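Local atomic coordinates of ABC transporter, substrate binding protein (Polyamine) (Agrobacterium tumefaciens, PDB entry 4EUO), a protein that probably serves as the periplasmic binding protein of an ABC transporter and selectively binds gamma-aminobutyric acid (GABA). Residues Gly36-Gly41 / Asp55-Glu60; Lys42-Val47 / Lys70-Lys75; Lys117-Leu122 / Phe196-Asn201. All coordinates share one frame; numbering follows the deposited sequence.

Interaction 1: residues Gly36-Gly41 / Asp55-Glu60; sequences GPTDYG and DVVDVE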
ATOM      1  N   GLY A  36      14.206   3.334   5.654  1.00 14.34           N
ATOM      2  CA  GLY A  36      12.808   3.576   5.900  1.00 14.87           C
ATOM      3  C   GLY A  36      12.493   3.487   7.379  1.00 15.99           C
ATOM      4  O   GLY A  36      13.400   3.560   8.224  1.00 17.18           O
ATOM      5  N   PRO A  37      11.225   3.319   7.722  1.00 13.82           N
ATOM      6  CA  PRO A  37      10.087   3.185   6.795  1.00 13.33           C
ATOM      7  C   PRO A  37       9.729   4.475   6.070  1.00 14.22           C
ATOM      8  O   PRO A  37       9.950   5.585   6.566  1.00 13.06           O
ATOM      9  CB  PRO A  37       8.958   2.719   7.711  1.00 15.08           C
ATOM     10  CG  PRO A  37       9.288   3.416   9.027  1.00 19.57           C
ATOM     11  CD  PRO A  37      10.785   3.275   9.135  1.00 15.87           C
ATOM     12  N   THR A  38       9.103   4.336   4.896  1.00 11.86           N
ATOM     13  CA  THR A  38       8.662   5.503   4.160  1.00 11.30           C
ATOM     14  C   THR A  38       7.896   6.415   5.083  1.00 11.76           C
ATOM     15  O   THR A  38       6.961   5.986   5.769  1.00 12.25           O
ATOM     16  CB  THR A  38       7.812   5.094   2.983  1.00 13.69           C
ATOM     17  OG1 THR A  38       8.690   4.367   2.122  1.00 15.33           O
ATOM     18  CG2 THR A  38       7.193   6.300   2.232  1.00 13.68           C
ATOM     19  N   ASP A  39       8.241   7.692   5.062  1.00 10.56           N
ATOM     20  CA  ASP A  39       7.633   8.696   5.907  1.00 10.32           C
ATOM     21  C   ASP A  39       7.662   9.977   5.107  1.00 11.03           C
ATOM     22  O   ASP A  39       8.750  10.444   4.744  1.00 10.51           O
ATOM     23  CB  ASP A  39       8.443   8.792   7.205  1.00 11.86           C
ATOM     24  CG  ASP A  39       7.910   9.786   8.208  1.00 16.33           C
ATOM     25  OD1 ASP A  39       7.623   9.367   9.357  1.00 22.68           O
ATOM     26  OD2 ASP A  39       7.770  10.972   7.854  1.00 13.53           O
ATOM     27  N   TYR A  40       6.485  10.538   4.816  1.00 10.58           N
ATOM     28  CA  TYR A  40       6.426  11.693   3.952  1.00  9.63           C
ATOM     29  C   TYR A  40       6.996  12.940   4.592  1.00 13.32           C
ATOM     30  O   TYR A  40       7.556  13.784   3.867  1.00 12.24           O
ATOM     31  CB  TYR A  40       4.999  11.907   3.450  1.00 10.41           C
ATOM     32  CG  TYR A  40       4.404  10.660   2.816  1.00  9.78           C
ATOM     33  CD1 TYR A  40       5.125   9.903   1.892  1.00 10.32           C
ATOM     34  CD2 TYR A  40       3.103  10.271   3.098  1.00  9.54           C
ATOM     35  CE1 TYR A  40       4.583   8.750   1.317  1.00 10.61           C
ATOM     36  CE2 TYR A  40       2.551   9.130   2.540  1.00  9.81           C
ATOM     37  CZ  TYR A  40       3.290   8.381   1.642  1.00 10.20           C
ATOM     38  OH  TYR A  40       2.800   7.234   1.080  1.00  8.94           O
ATOM     39  N   GLY A  41       6.914  13.035   5.920  1.00 12.62           N
ATOM     40  CA  GLY A  41       7.521  14.167   6.631  1.00 11.82           C
ATOM     41  C   GLY A  41       9.038  14.108   6.520  1.00 12.80           C
ATOM     42  O   GLY A  41       9.685  15.139   6.272  1.00 13.26           O
ATOM     43  N   ASP A  55      17.204   7.438  -2.302  1.00 10.84           N
ATOM     44  CA  ASP A  55      17.268   7.659  -3.754  1.00 10.67           C
ATOM     45  C   ASP A  55      16.015   7.199  -4.501  1.00 10.87           C
ATOM     46  O   ASP A  55      15.594   7.837  -5.452  1.00 11.20           O
ATOM     47  CB  ASP A  55      18.530   6.978  -4.303  1.00 11.85           C
ATOM     48  CG  ASP A  55      19.765   7.538  -3.633  1.00 13.53           C
ATOM     49  OD1 ASP A  55      19.920   8.764  -3.648  1.00 14.08           O
ATOM     50  OD2 ASP A  55      20.498   6.753  -3.014  1.00 13.08           O
ATOM     51  N   VAL A  56      15.452   6.088  -4.039  1.00 10.62           N
ATOM     52  CA  VAL A  56      14.199   5.578  -4.587  1.00 10.42           C
ATOM     53  C   VAL A  56      13.338   5.287  -3.373  1.00 11.78           C
ATOM     54  O   VAL A  56      13.787   4.658  -2.411  1.00 11.60           O
ATOM     55  CB  VAL A  56      14.390   4.325  -5.459  1.00 11.98           C
ATOM     56  CG1 VAL A  56      13.025   3.738  -5.865  1.00 12.61           C
ATOM     57  CG2 VAL A  56      15.215   4.657  -6.715  1.00 12.50           C
ATOM     58  N   VAL A  57      12.094   5.775  -3.418  1.00  9.74           N
ATOM     59  CA  VAL A  57      11.164   5.542  -2.320  1.00  8.34           C
ATOM     60  C   VAL A  57       9.895   4.871  -2.853  1.00  9.31           C
ATOM     61  O   VAL A  57       9.322   5.298  -3.851  1.00  9.39           O
ATOM     62  CB  VAL A  57      10.800   6.863  -1.609  1.00 10.11           C
ATOM     63  CG1 VAL A  57       9.976   6.617  -0.337  1.00 10.36           C
ATOM     64  CG2 VAL A  57      12.047   7.690  -1.232  1.00 10.87           C
ATOM     65  N   ASP A  58       9.453   3.856  -2.127  1.00  7.74           N
ATOM     66  CA  ASP A  58       8.165   3.248  -2.401  1.00  7.77           C
ATOM     67  C   ASP A  58       7.135   4.034  -1.557  1.00  8.67           C
ATOM     68  O   ASP A  58       7.221   4.093  -0.323  1.00  9.20           O
ATOM     69  CB  ASP A  58       8.225   1.777  -1.997  1.00  8.84           C
ATOM     70  CG  ASP A  58       6.941   1.028  -2.234  1.00  8.88           C
ATOM     71  OD1 ASP A  58       5.892   1.497  -1.752  1.00 10.05           O
ATOM     72  OD2 ASP A  58       6.985  -0.001  -2.913  1.00 10.04           O
ATOM     73  N   VAL A  59       6.182   4.657  -2.266  1.00  8.43           N
ATOM     74  CA  VAL A  59       5.177   5.510  -1.623  1.00  8.02           C
ATOM     75  C   VAL A  59       3.781   5.072  -2.029  1.00  8.50           C
ATOM     76  O   VAL A  59       3.605   4.329  -2.984  1.00  8.33           O
ATOM     77  CB  VAL A  59       5.387   7.007  -2.014  1.00  9.36           C
ATOM     78  CG1 VAL A  59       6.741   7.522  -1.552  1.00  9.48           C
ATOM     79  CG2 VAL A  59       5.201   7.220  -3.516  1.00  9.65           C
ATOM     80  N   GLU A  60       2.760   5.629  -1.352  1.00  7.65           N
ATOM     81  CA  GLU A  60       1.388   5.397  -1.783  1.00  8.09           C
ATOM     82  C   GLU A  60       1.104   6.182  -3.053  1.00  8.95           C
ATOM     83  O   GLU A  60       1.586   7.327  -3.198  1.00  8.66           O
ATOM     84  CB  GLU A  60       0.429   5.781  -0.651  1.00  9.09           C
ATOM     85  CG  GLU A  60       0.493   4.735   0.468  1.00  9.00           C
ATOM     86  CD  GLU A  60       0.179   5.251   1.861  1.00 10.09           C
ATOM     87  OE1 GLU A  60       0.509   6.408   2.188  1.00  8.85           O
ATOM     88  OE2 GLU A  60      -0.327   4.444   2.668  1.00 11.45           O
TER

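Interaction 2: residues Lys42-Val47 / Lys70-Lys75; sequences KLKAMV and KGLLEK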
ATOM      1  N   LYS A  42       9.628  12.911   6.691  1.00 11.33           N
ATOM      2  CA  LYS A  42      11.082  12.753   6.546  1.00 11.04           C
ATOM      3  C   LYS A  42      11.520  12.984   5.094  1.00 12.80           C
ATOM      4  O   LYS A  42      12.607  13.538   4.868  1.00 12.47           O
ATOM      5  CB  LYS A  42      11.564  11.382   7.017  1.00 13.33           C
ATOM      6  CG  LYS A  42      11.427  11.219   8.529  1.00 19.58           C
ATOM      7  CD  LYS A  42      12.048   9.922   9.004  1.00 26.79           C
ATOM      8  CE  LYS A  42      11.753   9.664  10.463  1.00 38.41           C
ATOM      9  NZ  LYS A  42      12.788   8.799  11.093  1.00 52.22           N
ATOM     10  N   LEU A  43      10.698  12.578   4.110  1.00 11.40           N
ATOM     11  CA  LEU A  43      11.034  12.805   2.698  1.00 11.05           C
ATOM     12  C   LEU A  43      11.096  14.308   2.465  1.00 11.67           C
ATOM     13  O   LEU A  43      12.086  14.818   1.928  1.00 11.38           O
ATOM     14  CB  LEU A  43       9.958  12.127   1.792  1.00 11.13           C
ATOM     15  CG  LEU A  43      10.346  11.934   0.317  1.00 12.19           C
ATOM     16  CD1 LEU A  43       9.504  10.810  -0.343  1.00 12.04           C
ATOM     17  CD2 LEU A  43      10.233  13.228  -0.488  1.00 14.11           C
ATOM     18  N   LYS A  44      10.048  15.032   2.856  1.00 11.47           N
ATOM     19  CA  LYS A  44      10.025  16.472   2.672  1.00 12.02           C
ATOM     20  C   LYS A  44      11.204  17.125   3.426  1.00 14.09           C
ATOM     21  O   LYS A  44      11.846  18.022   2.868  1.00 14.59           O
ATOM     22  CB  LYS A  44       8.711  17.035   3.199  1.00 12.90           C
ATOM     23  CG  LYS A  44       8.598  18.577   3.110  1.00 13.19           C
ATOM     24  CD  LYS A  44       7.274  18.985   3.796  1.00 23.62           C
ATOM     25  CE  LYS A  44       7.250  20.419   4.284  1.00 41.17           C
ATOM     26  NZ  LYS A  44       6.699  21.338   3.255  1.00 54.02           N
ATOM     27  N   ALA A  45      11.487  16.689   4.656  1.00 11.68           N
ATOM     28  CA  ALA A  45      12.591  17.300   5.397  1.00 11.96           C
ATOM     29  C   ALA A  45      13.929  17.126   4.684  1.00 13.72           C
ATOM     30  O   ALA A  45      14.727  18.074   4.650  1.00 13.23           O
ATOM     31  CB  ALA A  45      12.662  16.736   6.804  1.00 13.81           C
ATOM     32  N   MET A  46      14.207  15.950   4.105  1.00 11.33           N
ATOM     33  CA  MET A  46      15.494  15.748   3.439  1.00 10.64           C
ATOM     34  C   MET A  46      15.597  16.519   2.155  1.00 13.22           C
ATOM     35  O   MET A  46      16.681  17.035   1.803  1.00 13.25           O
ATOM     36  CB  MET A  46      15.861  14.247   3.321  1.00 11.85           C
ATOM     37  CG  MET A  46      14.955  13.446   2.364  1.00 12.19           C
ATOM     38  SD  MET A  46      15.472  11.737   2.171  1.00 12.72           S
ATOM     39  CE  MET A  46      15.238  11.086   3.860  1.00 12.31           C
ATOM     40  N   VAL A  47      14.479  16.687   1.458  1.00 11.26           N
ATOM     41  CA  VAL A  47      14.466  17.495   0.244  1.00 11.04           C
ATOM     42  C   VAL A  47      14.742  18.958   0.623  1.00 14.58           C
ATOM     43  O   VAL A  47      15.624  19.594   0.004  1.00 14.11           O
ATOM     44  CB  VAL A  47      13.116  17.337  -0.502  1.00 12.91           C
ATOM     45  CG1 VAL A  47      12.968  18.409  -1.594  1.00 13.12           C
ATOM     46  CG2 VAL A  47      13.002  15.942  -1.114  1.00 13.26           C
ATOM     47  N   LYS A  70       4.559  19.840  -6.036  1.00 20.94           N
ATOM     48  CA  LYS A  70       4.971  20.450  -4.771  1.00 20.25           C
ATOM     49  C   LYS A  70       6.495  20.645  -4.697  1.00 23.94           C
ATOM     50  O   LYS A  70       6.995  21.226  -3.730  1.00 25.76           O
ATOM     51  CB  LYS A  70       4.477  19.600  -3.582  1.00 22.16           C
ATOM     52  CG  LYS A  70       2.998  19.774  -3.327  1.00 25.70           C
ATOM     53  CD  LYS A  70       2.562  19.047  -2.067  1.00 22.31           C
ATOM     54  CE  LYS A  70       1.105  19.265  -1.817  1.00 25.97           C
ATOM     55  NZ  LYS A  70       0.701  18.638  -0.535  1.00 32.36           N
ATOM     56  N   GLY A  71       7.208  20.131  -5.701  1.00 21.99           N
ATOM     57  CA  GLY A  71       8.661  20.238  -5.767  1.00 20.96           C
ATOM     58  C   GLY A  71       9.389  19.186  -4.953  1.00 21.45           C
ATOM     59  O   GLY A  71      10.553  19.372  -4.601  1.00 20.79           O
ATOM     60  N   LEU A  72       8.704  18.059  -4.619  1.00 14.79           N
ATOM     61  CA  LEU A  72       9.319  17.038  -3.782  1.00 12.93           C
ATOM     62  C   LEU A  72      10.086  15.979  -4.528  1.00 12.50           C
ATOM     63  O   LEU A  72      10.897  15.280  -3.920  1.00 12.78           O
ATOM     64  CB  LEU A  72       8.227  16.375  -2.922  1.00 12.96           C
ATOM     65  CG  LEU A  72       7.600  17.292  -1.864  1.00 14.67           C
ATOM     66  CD1 LEU A  72       6.211  16.781  -1.448  1.00 16.07           C
ATOM     67  CD2 LEU A  72       8.496  17.415  -0.647  1.00 18.35           C
ATOM     68  N   LEU A  73       9.808  15.824  -5.829  1.00 13.19           N
ATOM     69  CA  LEU A  73      10.290  14.738  -6.646  1.00 11.95           C
ATOM     70  C   LEU A  73      11.020  15.132  -7.902  1.00 12.71           C
ATOM     71  O   LEU A  73      10.641  16.118  -8.534  1.00 15.82           O
ATOM     72  CB  LEU A  73       9.092  13.820  -7.066  1.00 11.95           C
ATOM     73  CG  LEU A  73       8.210  13.301  -5.910  1.00 12.12           C
ATOM     74  CD1 LEU A  73       7.065  12.425  -6.474  1.00 12.57           C
ATOM     75  CD2 LEU A  73       9.029  12.484  -4.888  1.00 13.19           C
ATOM     76  N   GLU A  74      11.939  14.280  -8.337  1.00 12.49           N
ATOM     77  CA  GLU A  74      12.560  14.447  -9.637  1.00 13.56           C
ATOM     78  C   GLU A  74      11.580  13.942 -10.664  1.00 16.94           C
ATOM     79  O   GLU A  74      10.887  12.925 -10.443  1.00 14.77           O
ATOM     80  CB  GLU A  74      13.788  13.551  -9.747  1.00 14.23           C
ATOM     81  CG  GLU A  74      14.949  13.939  -8.840  1.00 14.81           C
ATOM     82  CD  GLU A  74      15.672  15.235  -9.158  1.00 18.13           C
ATOM     83  OE1 GLU A  74      15.418  15.835 -10.227  1.00 18.26           O
ATOM     84  OE2 GLU A  74      16.462  15.671  -8.292  1.00 17.11           O
ATOM     85  N   LYS A  75      11.555  14.594 -11.851  1.00 15.84           N
ATOM     86  CA  LYS A  75      10.771  14.062 -12.946  1.00 14.95           C
ATOM     87  C   LYS A  75      11.491  12.787 -13.348  1.00 15.57           C
ATOM     88  O   LYS A  75      12.735  12.728 -13.353  1.00 17.24           O
ATOM     89  CB  LYS A  75      10.751  15.049 -14.134  1.00 17.43           C
ATOM     90  CG  LYS A  75       9.690  16.122 -13.980  1.00 24.63           C
ATOM     91  CD  LYS A  75       9.580  17.008 -15.215  1.00 32.50           C
ATOM     92  CE  LYS A  75       8.582  18.127 -15.042  1.00 50.15           C
ATOM     93  NZ  LYS A  75       7.182  17.653 -15.198  1.00 63.81           N
TER

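Interaction 3: residues Lys117-Leu122 / Phe196-Asn201; sequences KSWADL and FGSVWN. With ABU (gamma-amino-butanoic acid), chain E.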
ATOM      1  N   LYS A 117     -16.798 -11.039   7.663  1.00 10.79           N
ATOM      2  CA  LYS A 117     -16.622 -11.339   6.265  1.00 10.28           C
ATOM      3  C   LYS A 117     -16.749 -10.041   5.463  1.00 12.03           C
ATOM      4  O   LYS A 117     -16.040  -9.870   4.454  1.00 12.33           O
ATOM      5  CB  LYS A 117     -17.715 -12.338   5.819  1.00 13.22           C
ATOM      6  CG  LYS A 117     -17.507 -12.881   4.409  1.00 15.19           C
ATOM      7  CD  LYS A 117     -18.597 -13.871   3.987  1.00 19.58           C
ATOM      8  CE  LYS A 117     -19.981 -13.422   4.382  1.00 35.00           C
ATOM      9  NZ  LYS A 117     -20.440 -12.235   3.623  1.00 48.10           N
ATOM     10  N   SER A 118     -17.675  -9.166   5.852  1.00 10.36           N
ATOM     11  CA  SER A 118     -17.938  -7.932   5.132  1.00  9.62           C
ATOM     12  C   SER A 118     -17.500  -6.702   5.902  1.00 10.63           C
ATOM     13  O   SER A 118     -17.283  -6.768   7.114  1.00 10.49           O
ATOM     14  CB  SER A 118     -19.426  -7.848   4.823  1.00 10.94           C
ATOM     15  OG  SER A 118     -20.095  -7.694   6.063  1.00 11.47           O
ATOM     16  N   TRP A 119     -17.458  -5.536   5.211  1.00  9.42           N
ATOM     17  CA  TRP A 119     -17.167  -4.296   5.924  1.00  9.84           C
ATOM     18  C   TRP A 119     -18.281  -4.043   6.938  1.00 10.29           C
ATOM     19  O   TRP A 119     -18.010  -3.613   8.056  1.00 10.73           O
ATOM     20  CB  TRP A 119     -17.034  -3.100   4.958  1.00  9.12           C
ATOM     21  CG  TRP A 119     -15.886  -3.209   4.023  1.00  9.27           C
ATOM     22  CD1 TRP A 119     -15.954  -3.298   2.661  1.00 10.24           C
ATOM     23  CD2 TRP A 119     -14.498  -3.364   4.375  1.00  8.76           C
ATOM     24  NE1 TRP A 119     -14.691  -3.457   2.130  1.00  9.03           N
ATOM     25  CE2 TRP A 119     -13.781  -3.539   3.168  1.00  9.17           C
ATOM     26  CE3 TRP A 119     -13.797  -3.394   5.590  1.00 10.30           C
ATOM     27  CZ2 TRP A 119     -12.381  -3.682   3.146  1.00  9.63           C
ATOM     28  CZ3 TRP A 119     -12.419  -3.588   5.562  1.00 10.54           C
ATOM     29  CH2 TRP A 119     -11.728  -3.721   4.356  1.00 11.06           C
ATOM     30  N   ALA A 120     -19.545  -4.377   6.554  1.00 10.36           N
ATOM     31  CA  ALA A 120     -20.636  -4.227   7.525  1.00 10.35           C
ATOM     32  C   ALA A 120     -20.369  -5.057   8.785  1.00 11.21           C
ATOM     33  O   ALA A 120     -20.544  -4.533   9.892  1.00 12.06           O
ATOM     34  CB  ALA A 120     -21.957  -4.663   6.894  1.00 12.56           C
ATOM     35  N   ASP A 121     -19.891  -6.301   8.638  1.00 10.32           N
ATOM     36  CA  ASP A 121     -19.571  -7.117   9.812  1.00 10.67           C
ATOM     37  C   ASP A 121     -18.491  -6.456  10.662  1.00 12.44           C
ATOM     38  O   ASP A 121     -18.574  -6.425  11.898  1.00 12.18           O
ATOM     39  CB  ASP A 121     -19.050  -8.495   9.395  1.00 11.20           C
ATOM     40  CG  ASP A 121     -20.023  -9.395   8.650  1.00 11.74           C
ATOM     41  OD1 ASP A 121     -21.262  -9.169   8.768  1.00 13.08           O
ATOM     42  OD2 ASP A 121     -19.551 -10.312   7.961  1.00 12.52           O
ATOM     43  N   LEU A 122     -17.439  -5.924   9.973  1.00 11.11           N
ATOM     44  CA  LEU A 122     -16.324  -5.333  10.711  1.00 10.69           C
ATOM     45  C   LEU A 122     -16.779  -4.120  11.509  1.00 11.62           C
ATOM     46  O   LEU A 122     -16.180  -3.808  12.552  1.00 11.77           O
ATOM     47  CB  LEU A 122     -15.218  -4.954   9.697  1.00 10.69           C
ATOM     48  CG  LEU A 122     -13.918  -4.463  10.305  1.00 12.32           C
ATOM     49  CD1 LEU A 122     -13.290  -5.511  11.245  1.00 12.73           C
ATOM     50  CD2 LEU A 122     -12.945  -4.072   9.245  1.00 11.95           C
ATOM     51  N   PHE A 196      -9.056  -8.742  14.238  1.00 10.41           N
ATOM     52  CA  PHE A 196      -9.499  -8.553  12.867  1.00  9.85           C
ATOM     53  C   PHE A 196      -9.431  -7.081  12.524  1.00 11.25           C
ATOM     54  O   PHE A 196      -9.406  -6.230  13.410  1.00 10.39           O
ATOM     55  CB  PHE A 196     -10.880  -9.192  12.567  1.00 11.26           C
ATOM     56  CG  PHE A 196     -11.920  -9.013  13.650  1.00 11.04           C
ATOM     57  CD1 PHE A 196     -12.447  -7.762  13.934  1.00 14.45           C
ATOM     58  CD2 PHE A 196     -12.372 -10.102  14.388  1.00 12.79           C
ATOM     59  CE1 PHE A 196     -13.405  -7.593  14.946  1.00 15.23           C
ATOM     60  CE2 PHE A 196     -13.358  -9.933  15.378  1.00 14.97           C
ATOM     61  CZ  PHE A 196     -13.863  -8.687  15.647  1.00 14.03           C
ATOM     62  N   GLY A 197      -9.350  -6.795  11.239  1.00  9.82           N
ATOM     63  CA  GLY A 197      -9.277  -5.424  10.798  1.00  9.41           C
ATOM     64  C   GLY A 197      -9.012  -5.335   9.326  1.00  9.46           C
ATOM     65  O   GLY A 197      -8.919  -6.357   8.635  1.00  9.80           O
ATOM     66  N   SER A 198      -8.891  -4.094   8.876  1.00  8.81           N
ATOM     67  CA  SER A 198      -8.604  -3.788   7.467  1.00  8.22           C
ATOM     68  C   SER A 198      -7.100  -3.635   7.307  1.00  9.40           C
ATOM     69  O   SER A 198      -6.518  -2.712   7.883  1.00  8.75           O
ATOM     70  CB  SER A 198      -9.301  -2.515   7.055  1.00  9.49           C
ATOM     71  OG  SER A 198      -8.908  -2.252   5.714  1.00 10.11           O
ATOM     72  N   VAL A 199      -6.472  -4.542   6.580  1.00  7.98           N
ATOM     73  CA  VAL A 199      -5.023  -4.619   6.502  1.00  8.27           C
ATOM     74  C   VAL A 199      -4.554  -4.792   5.074  1.00  9.46           C
ATOM     75  O   VAL A 199      -5.318  -5.208   4.192  1.00  9.16           O
ATOM     76  CB  VAL A 199      -4.502  -5.824   7.363  1.00 10.09           C
ATOM     77  CG1 VAL A 199      -4.846  -5.610   8.844  1.00 10.67           C
ATOM     78  CG2 VAL A 199      -5.121  -7.135   6.885  1.00 10.84           C
ATOM     79  N   TRP A 200      -3.266  -4.516   4.832  1.00  8.56           N
ATOM     80  CA  TRP A 200      -2.660  -4.726   3.526  1.00  8.52           C
ATOM     81  C   TRP A 200      -2.622  -6.223   3.274  1.00  9.47           C
ATOM     82  O   TRP A 200      -2.138  -6.981   4.131  1.00  9.11           O
ATOM     83  CB  TRP A 200      -1.250  -4.138   3.502  1.00  8.00           C
ATOM     84  CG  TRP A 200      -1.161  -2.652   3.605  1.00  7.58           C
ATOM     85  CD1 TRP A 200      -1.988  -1.739   3.028  1.00  9.26           C
ATOM     86  CD2 TRP A 200      -0.108  -1.907   4.229  1.00  7.21           C
ATOM     87  NE1 TRP A 200      -1.529  -0.451   3.274  1.00  8.74           N
ATOM     88  CE2 TRP A 200      -0.364  -0.532   3.996  1.00  8.24           C
ATOM     89  CE3 TRP A 200       1.034  -2.267   4.960  1.00  8.16           C
ATOM     90  CZ2 TRP A 200       0.469   0.482   4.489  1.00  8.03           C
ATOM     91  CZ3 TRP A 200       1.893  -1.266   5.398  1.00  8.91           C
ATOM     92  CH2 TRP A 200       1.592   0.092   5.185  1.00  8.63           C
ATOM     93  N   ASN A 201      -3.086  -6.678   2.088  1.00  8.71           N
ATOM     94  CA  ASN A 201      -3.231  -8.116   1.887  1.00  8.97           C
ATOM     95  C   ASN A 201      -1.941  -8.902   2.034  1.00  9.20           C
ATOM     96  O   ASN A 201      -1.942 -10.008   2.600  1.00  9.05           O
ATOM     97  CB  ASN A 201      -3.931  -8.412   0.563  1.00  8.60           C
ATOM     98  CG  ASN A 201      -3.061  -8.166  -0.650  1.00  8.55           C
ATOM     99  OD1 ASN A 201      -2.889  -7.018  -1.104  1.00  9.43           O
ATOM    100  ND2 ASN A 201      -2.451  -9.236  -1.166  1.00  9.35           N
TER
HETATM  101  N   ABU E 404       1.306   1.143   0.938  1.00 15.93           N
HETATM  102  CD  ABU E 404       1.213  -0.322   0.959  1.00 11.32           C
HETATM  103  CB  ABU E 404       2.332  -0.941   1.760  1.00 11.35           C
HETATM  104  CG  ABU E 404       2.206  -2.426   1.722  1.00 11.20           C
HETATM  105  C   ABU E 404       3.180  -3.190   2.593  1.00  9.76           C
HETATM  106  O   ABU E 404       2.886  -4.455   2.880  1.00  9.30           O
HETATM  107  OXT ABU E 404       4.216  -2.629   3.168  1.00  9.40           O

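Interaction 1: residues Gly36-Gly41 / Asp55-Glu60
T38 and V59 bring the two backbones closest, with T38 CA 6.8 Å from V59 CA, where the turn before helix 40-48 passes strand 56-60. T38 reaches over to the strand with its hydroxyl. T38 OG1 lies anti to the carbonyl carbon (chi1 -65°) and donates to D58 O at 2.9 Å. The T38 methyl lies on V57 and V59, with T38 CG2 4.0 Å from V59 CG1. V57 CG1 lies 3.6 Å from T38 OG1.

This is the alpha/beta core of one lobe of a periplasmic binding protein. Strand 56-60 runs parallel to strand 3-6 and antiparallel to strand 215-229. D58 turns its carboxylate to S98 OG and to NE1 of the pocket residue W8, consistent with a second-shell position.

The Y40 hydroxyl is gripped by two bonds at the strand's end. Y40 OH donates to E60 OE1 at 2.7 Å, meeting that oxygen 35° out of the carboxylate plane. It also accepts from the backbone: E60 N lies 2.9 Å from Y40 OH, in a nearly straight bond of 165°. The side chains of Y40 and E60 cross at about a right angle, and E60 OE1 lies at the edge of the ring, in its plane. V59 packs near the same ring's plane, with V59 CG1 3.8 Å from Y40 CE1. Y63 stacks on the Y40 ring. The other carboxylate oxygen, E60 OE2, bonds Y135 OH, and the side chain of E60 lines the GABA pocket.

Interaction 2: residues Lys42-Val47 / Lys70-Lys75
G71 meets helix 40-48 through its carbonyl, with G71 O 4.0 Å from V47 CG1. G71, with positive phi (83°), is the C-prime residue of a Schellman motif that ends helix 61-67. The chain turns there, and L72 N bonds back to A67 O.

L72 follows and carries most of the contact. Its CG is anti to the carbonyl carbon (chi1 -67°). From there the CD2 branch reaches the flank of the helix at K44, with L72 CD2 3.8 Å from K44 CA and 3.9 Å from K44 CB. The two side chains cross obliquely, and K44 uses only the base of its chain here. Its amine makes a salt bridge to E48 of the same helix. The carbonyl of L72 faces methyl groups: L72 O is 3.6 Å from V47 CG2 and 4.1 Å from L43 CD2. L43 CD2 also approaches L72 CB, loosely, at 4.5 Å. Y63 touches both L43 and L72, so helix 61-67 backs the contact.

Beyond L72 the chain turns from helix 40-48, and E74 is tied to K237 by a salt bridge.

No hydrogen bond or salt bridge joins the two segments. Leucine and valine methyls, the lysine base and backbone carbonyls meet by van der Waals contact, so the contact between these segments rests on van der Waals packing and not on directional bonds.

Interaction 3: residues Lys117-Leu122 / Phe196-Asn201
D121 OD2 is gripped by two backbone amides at the start of helix 119-122. K117 N reaches the anti lone pair of D121 OD2 at 2.9 Å. S118 N comes from 53° above the carboxylate plane, with S118 N 3.0 Å from D121 OD2. In return D121 N donates to S118 OG at 2.9 Å, which completes a capping box.

The helix so begun sets L122 and W119 against strand 196-200. L122 and F196 slide past each other in opposite directions, with L122 CD1 3.6 Å from F196 CD1. The same methyl lies over the backbone at G197 CA, and L122 CD2 lies near S198 N. The six-membered end of the W119 indole meets S198 obliquely, with W119 CZ3 3.6 Å from S198 CB.

At the strand's other end W200 lays one indole face on GABA. GABA CB lies 3.3 Å above the plane of the W200 ring, over its centre.

Strand 196-200 lies between strands 96-107 and 132-135 in the sheet. Helix 119-122 packs over the face of the strand that carries F196 and S198; W119 NE1 bonds Q220 O, and the indole also touches helix 142-149.

How the interactions relate
Interactions 1 and 2 are neighbours, with centres about 10 Å apart. Both use helix 40-48, and they touch where V57 CG2 packs on L43 CD1 at 4.1 Å. Interaction 3 lies on the opposite side of the chain's centre. Its centre is about 26 Å from that of interaction 1 and about 34 Å from that of interaction 2. Interactions 1 and 3 share the sheet and reach GABA from different regions: E60 comes within about 4 Å of it, and one face of the W200 indole lies against it. T12, R203, D226 and Y262 hydrogen-bond the ligand. Interaction 2 is more remote, with the L43 side chain about 13 Å from GABA.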